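Galactose-binding lectin (Enterobacter cloacae subsp. cloacae, PDB 6YF6) binds sugars in a calcium-dependent manner through this C-terminal, PA-IL-like lectin domain, which here holds a seleno-fucoside. Local coordinates at the methyl 1-seleno-alpha-L-fucopyranoside site. Sequence-based numbering; all coordinates share one arbitrary frame.

The methyl 1-seleno-alpha-L-fucopyranoside site. Residues 41-42, 44, 76, 79, 130-132, 134. With SFU (methyl 1-seleno-alpha-L-fucopyranoside), chain B; CA (calcium ion), chain C.
Backbone turns bring the carbonyl oxygens of Ile41, Thr42, Ser130 and Gly132 around one calcium ion, with Thr42 and Gly132 both at positive phi. Methyl 1-seleno-alpha-L-fucopyranoside brings the observed coordination to eight by chelating the ion through two neighbouring hydroxyls, with its O3 and O4 lying 2.5 and 2.4 Å from CA. This sharing of the metal between lectin and sugar is the hallmark of calcium-dependent recognition in the PA-IL family.

Thr42 grips the ion twice: besides its carbonyl, the hydroxyl OG1 reaches it at 2.3 Å, turned into the crowded position between backbone N and carbonyl carbon (chi1 57°). Asp134 divides its carboxylate. OD1 binds calcium, while OD2 reaches over to the sugar 4-hydroxyl, 2.7 Å from SFU O4, in a hydrogen bond that the hydroxyl can donate. The same O4 accepts a bent bond from Gly132 N (2.8 Å, 124° at H), so metal, amide and carboxylate fix this hydroxyl together; the ion probably polarises it too.

Away from the metal, contacts are looser. Met131, bent at chi2 and chi3, brings SD to 3.8 Å from the anomeric carbon C1 of SFU and lays its CE over the rim of one face of Tyr79. Tyr79 turns the CD1 flank of its ring to the fucose methyl C6 and ring oxygen O5, and Ile76 CG2 approaches that methyl as well. Pro44 CG sits 3.5 Å from SFU O2, which a water links to Ser130 OG.

All of these residues lie in loops clustered at one end of the beta-strand domain, with Ile41 directly following strand 29-40 and Asp134 directly preceding strand 135-143.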
ATOM      1  N   ILE A  41       2.684  -3.136  20.560  1.00 21.76           N
ATOM      2  CA  ILE A  41       3.516  -4.134  21.234  1.00 25.12           C
ATOM      3  C   ILE A  41       2.831  -4.754  22.446  1.00 21.94           C
ATOM      4  O   ILE A  41       3.336  -5.752  22.987  1.00 24.26           O
ATOM      5  CB  ILE A  41       4.857  -3.476  21.626  1.00 25.66           C
ATOM      6  CG1 ILE A  41       5.953  -4.528  21.803  1.00 28.36           C
ATOM      7  CG2 ILE A  41       4.678  -2.644  22.882  1.00 28.59           C
ATOM      8  CD1 ILE A  41       6.335  -5.229  20.506  1.00 28.10           C
ATOM      9  N   THR A  42       1.696  -4.201  22.884  1.00 21.88           N
ATOM     10  CA  THR A  42       0.873  -4.735  23.968  1.00 23.98           C
ATOM     11  C   THR A  42       1.699  -5.220  25.152  1.00 26.16           C
ATOM     12  O   THR A  42       1.979  -6.416  25.290  1.00 26.28           O
ATOM     13  CB  THR A  42      -0.032  -5.860  23.445  1.00 24.57           C
ATOM     14  OG1 THR A  42       0.753  -6.901  22.850  1.00 27.26           O
ATOM     15  CG2 THR A  42      -0.990  -5.309  22.411  1.00 22.41           C
ATOM     16  N   PRO A  44       3.078  -6.070  29.060  1.00 30.88           N
ATOM     17  CA  PRO A  44       2.497  -6.972  30.062  1.00 30.59           C
ATOM     18  C   PRO A  44       1.506  -6.271  30.982  1.00 32.40           C
ATOM     19  O   PRO A  44       1.657  -5.097  31.324  1.00 32.56           O
ATOM     20  CB  PRO A  44       3.723  -7.467  30.846  1.00 32.42           C
ATOM     21  CG  PRO A  44       4.875  -7.291  29.910  1.00 31.96           C
ATOM     22  CD  PRO A  44       4.552  -6.070  29.097  1.00 31.00           C
ATOM     23  N   ILE A  76       6.308 -10.350  14.733  1.00 27.09           N
ATOM     24  CA  ILE A  76       6.902 -11.299  15.671  1.00 26.35           C
ATOM     25  C   ILE A  76       6.303 -12.683  15.455  1.00 27.67           C
ATOM     26  O   ILE A  76       7.031 -13.650  15.204  1.00 27.78           O
ATOM     27  CB  ILE A  76       6.723 -10.824  17.125  1.00 26.06           C
ATOM     28  CG1 ILE A  76       7.338  -9.429  17.288  1.00 26.43           C
ATOM     29  CG2 ILE A  76       7.357 -11.814  18.082  1.00 27.43           C
ATOM     30  CD1 ILE A  76       7.138  -8.802  18.650  1.00 28.72           C
ATOM     31  N   TYR A  79       3.115 -16.498  20.318  1.00 34.91           N
ATOM     32  CA  TYR A  79       2.060 -16.512  21.339  1.00 34.99           C
ATOM     33  C   TYR A  79       0.747 -16.119  20.654  1.00 31.34           C
ATOM     34  O   TYR A  79       0.467 -16.598  19.544  1.00 30.18           O
ATOM     35  CB  TYR A  79       2.489 -15.641  22.501  1.00 36.45           C
ATOM     36  CG  TYR A  79       3.773 -16.115  23.154  1.00 39.65           C
ATOM     37  CD1 TYR A  79       4.786 -15.224  23.480  1.00 40.58           C
ATOM     38  CD2 TYR A  79       3.973 -17.461  23.437  1.00 43.83           C
ATOM     39  CE1 TYR A  79       5.960 -15.659  24.073  1.00 45.94           C
ATOM     40  CE2 TYR A  79       5.140 -17.905  24.030  1.00 48.98           C
ATOM     41  CZ  TYR A  79       6.130 -17.001  24.346  1.00 50.70           C
ATOM     42  OH  TYR A  79       7.291 -17.443  24.936  1.00 55.49           O
ATOM     43  N   SER A 130      -1.256  -9.826  26.582  1.00 26.70           N
ATOM     44  CA  SER A 130       0.010  -9.165  26.293  1.00 24.91           C
ATOM     45  C   SER A 130       1.044 -10.117  25.711  1.00 23.24           C
ATOM     46  O   SER A 130       1.913  -9.681  24.948  1.00 22.78           O
ATOM     47  CB  SER A 130       0.572  -8.527  27.566  1.00 25.57           C
ATOM     48  OG  SER A 130       0.987  -9.522  28.480  1.00 29.52           O
ATOM     49  N   MET A 131       0.963 -11.404  26.055  1.00 25.41           N
ATOM     50  CA  MET A 131       1.830 -12.425  25.477  1.00 28.00           C
ATOM     51  C   MET A 131       1.521 -12.547  23.990  1.00 27.22           C
ATOM     52  O   MET A 131       0.480 -13.094  23.609  1.00 29.02           O
ATOM     53  CB  MET A 131       1.620 -13.759  26.186  1.00 33.28           C
ATOM     54  CG  MET A 131       2.186 -13.815  27.594  1.00 40.23           C
ATOM     55  SD  MET A 131       3.992 -13.821  27.619  1.00 42.30           S
ATOM     56  CE  MET A 131       4.353 -15.455  26.977  1.00 43.76           C
ATOM     57  N   GLY A 132       2.420 -12.046  23.149  1.00 27.78           N
ATOM     58  CA  GLY A 132       2.136 -11.942  21.734  1.00 26.85           C
ATOM     59  C   GLY A 132       1.186 -10.793  21.464  1.00 26.27           C
ATOM     60  O   GLY A 132       1.308  -9.724  22.071  1.00 24.24           O
ATOM     61  N   ASP A 134       0.947  -8.837  18.911  1.00 23.84           N
ATOM     62  CA  ASP A 134       1.775  -7.741  18.418  1.00 23.79           C
ATOM     63  C   ASP A 134       1.511  -7.516  16.934  1.00 20.01           C
ATOM     64  O   ASP A 134       1.533  -8.466  16.146  1.00 21.43           O
ATOM     65  CB  ASP A 134       3.258  -8.045  18.647  1.00 24.14           C
ATOM     66  CG  ASP A 134       3.553  -8.451  20.076  1.00 24.82           C
ATOM     67  OD1 ASP A 134       3.294  -7.638  20.987  1.00 23.86           O
ATOM     68  OD2 ASP A 134       4.038  -9.583  20.290  1.00 24.85           O
TER
HETATM   69  C1  SFU B 301       5.883 -11.102  25.671  1.00 34.30           C
HETATM   70  C2  SFU B 301       5.247  -9.712  25.687  1.00 21.73           C
HETATM   71  C3  SFU B 301       5.733  -8.819  24.524  1.00 23.73           C
HETATM   72  C4  SFU B 301       5.544  -9.588  23.223  1.00 27.29           C
HETATM   73  C5  SFU B 301       6.332 -10.893  23.321  1.00 30.56           C
HETATM   74  C6  SFU B 301       6.145 -11.693  22.041  1.00 34.79           C
HETATM   75  O2  SFU B 301       5.547  -9.084  26.921  1.00 19.34           O
HETATM   76  O3  SFU B 301       4.911  -7.667  24.446  1.00 26.16           O
HETATM   77  O4  SFU B 301       4.184  -9.932  23.008  1.00 23.36           O
HETATM   78  O5  SFU B 301       5.863 -11.717  24.411  1.00 24.56           O
HETATM   79  CM  SFU B 301       8.364 -12.775  26.065  1.00 45.17           C
HETATM   80 SE   SFU B 301       7.786 -10.963  26.318  1.00 44.71          SE
HETATM   81 CA    CA C 302       2.720  -8.024  23.354  1.00 21.95          CA
HETATM   82  O   HOH W   1       3.484 -10.579  28.686  1.00 12.95           O